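Local coordinates for methyltransferase (Pectobacterium atrosepticum SCRI1043, PDB 2P7I), which probably transfers methyl groups from S-adenosylmethionine to an acceptor not yet identified, as a member of the Rossmann-like class of methyltransferases, at residues B[156-160]-B[161-165]. Residues are numbered along the deposited sequence; the frame is centred on the assembly and turned at random.
Sequences GIISH and NSAVT
With CG set between its own backbone N and carbonyl carbon (chi1 61°), His160 swings its imidazole forward over Ala163, and a like torsion in Ser162 (chi1 65°) brings OG to the ring's edge, near its plane. The methyl CB of Ala163 lies 3.8 Å from the centroid of the His160 ring and 22° off the normal, a CH-pi contact over one face. Both ring nitrogens have polar partners, which should limit rotation of the imidazole. His160 ND1 shares a hydrogen bond of 2.8 Å with Ser159 OG, whereas NE2 meets a water in the ring plane at 2.8 Å. That water also bonds Ser162 OG at 2.7 Å, bridging the two side chains. Beneath the same face, Ala163 N donates to His160 O over 3.0 Å. Farther along, Ile158 CG1 packs on Thr165 CG2 at 3.8 Å, while Ile158 CG2 reaches the Ala163 methyl. Asn161 ND2 hydrogen-bonds Asn145 OD1, and the Asn161 backbone N bonds Asp180 of the second subunit, whose Arg184 packs on His160. The backbone bond from Ala163 to His160 closes a type I beta turn, His160 to Ala163, within the surface loop that runs from the Schellman motif at Gly156, after helix 147-154, to the N-cap Thr165 of helix 166-171.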
loop_
_atom_site.group_PDB
_atom_site.type_symbol
_atom_site.label_atom_id
_atom_site.label_comp_id
_atom_site.label_asym_id
_atom_site.label_seq_id
_atom_site.Cartn_x
_atom_site.Cartn_y
_atom_site.Cartn_z
ATOM N N GLY B 156 20.163 -6.799 1.600
ATOM C CA GLY B 156 21.315 -6.280 2.307
ATOM C C GLY B 156 22.332 -5.524 1.491
ATOM O O GLY B 156 23.413 -5.253 1.988
ATOM N N ILE B 157 22.009 -5.192 0.243
ATOM C CA ILE B 157 22.931 -4.438 -0.627
ATOM C C ILE B 157 22.884 -2.960 -0.249
ATOM O O ILE B 157 23.842 -2.236 -0.420
ATOM C CB ILE B 157 22.499 -4.578 -2.078
ATOM C CG1 ILE B 157 22.687 -6.006 -2.538
ATOM C CG2 ILE B 157 23.258 -3.630 -3.012
ATOM C CD1 ILE B 157 21.975 -6.220 -3.848
ATOM N N ILE B 158 21.741 -2.521 0.272
ATOM C CA ILE B 158 21.545 -1.147 0.715
ATOM C C ILE B 158 21.055 -1.229 2.161
ATOM O O ILE B 158 20.215 -2.071 2.474
ATOM C CB ILE B 158 20.483 -0.416 -0.170
ATOM C CG1 ILE B 158 20.923 -0.416 -1.629
ATOM C CG2 ILE B 158 20.244 1.016 0.323
ATOM C CD1 ILE B 158 19.988 0.230 -2.598
ATOM N N SER B 159 21.542 -0.373 3.044
ATOM C CA SER B 159 21.267 -0.593 4.461
ATOM C C SER B 159 19.814 -0.356 4.807
ATOM O O SER B 159 19.229 -1.120 5.576
ATOM C CB SER B 159 22.133 0.282 5.351
ATOM O OG SER B 159 21.804 1.632 5.184
ATOM N N HIS B 160 19.237 0.717 4.272
ATOM C CA HIS B 160 17.834 1.064 4.541
ATOM C C HIS B 160 17.351 1.992 3.410
ATOM O O HIS B 160 18.149 2.459 2.613
ATOM C CB HIS B 160 17.627 1.692 5.943
ATOM C CG HIS B 160 18.371 2.975 6.147
ATOM N ND1 HIS B 160 19.732 3.017 6.361
ATOM C CD2 HIS B 160 17.948 4.259 6.159
ATOM C CE1 HIS B 160 20.119 4.275 6.455
ATOM N NE2 HIS B 160 19.049 5.048 6.371
ATOM N N ASN B 161 16.048 2.221 3.302
ATOM C CA ASN B 161 15.523 2.797 2.052
ATOM C C ASN B 161 16.149 4.172 1.738
ATOM O O ASN B 161 16.591 4.447 0.613
ATOM C CB ASN B 161 13.993 2.891 2.101
ATOM C CG ASN B 161 13.301 1.542 2.222
ATOM O OD1 ASN B 161 13.913 0.470 2.248
ATOM N ND2 ASN B 161 11.967 1.608 2.310
ATOM N N SER B 162 16.210 5.044 2.747
ATOM C CA SER B 162 16.668 6.401 2.545
ATOM C C SER B 162 18.167 6.530 2.672
ATOM O O SER B 162 18.676 7.635 2.721
ATOM C CB SER B 162 15.996 7.352 3.552
ATOM O OG SER B 162 16.391 7.047 4.875
ATOM N N ALA B 163 18.874 5.415 2.784
ATOM C CA ALA B 163 20.316 5.453 2.794
ATOM C C ALA B 163 20.797 6.067 1.496
ATOM O O ALA B 163 20.133 6.020 0.467
ATOM C CB ALA B 163 20.946 4.018 2.962
ATOM N N VAL B 164 21.990 6.638 1.554
ATOM C CA VAL B 164 22.710 7.037 0.334
ATOM C C VAL B 164 23.888 6.068 0.228
ATOM O O VAL B 164 24.715 5.996 1.145
ATOM C CB VAL B 164 23.247 8.513 0.397
ATOM C CG1 VAL B 164 24.042 8.829 -0.877
ATOM C CG2 VAL B 164 22.130 9.525 0.594
ATOM N N THR B 165 23.953 5.291 -0.848
ATOM C CA THR B 165 25.003 4.304 -0.993
ATOM C C THR B 165 26.272 5.011 -1.414
ATOM O O THR B 165 26.289 6.195 -1.717
ATOM C CB THR B 165 24.743 3.210 -2.072
ATOM O OG1 THR B 165 24.797 3.784 -3.374
ATOM C CG2 THR B 165 23.378 2.526 -1.891
HETATM O O HOH W 1 18.720 7.860 6.065
#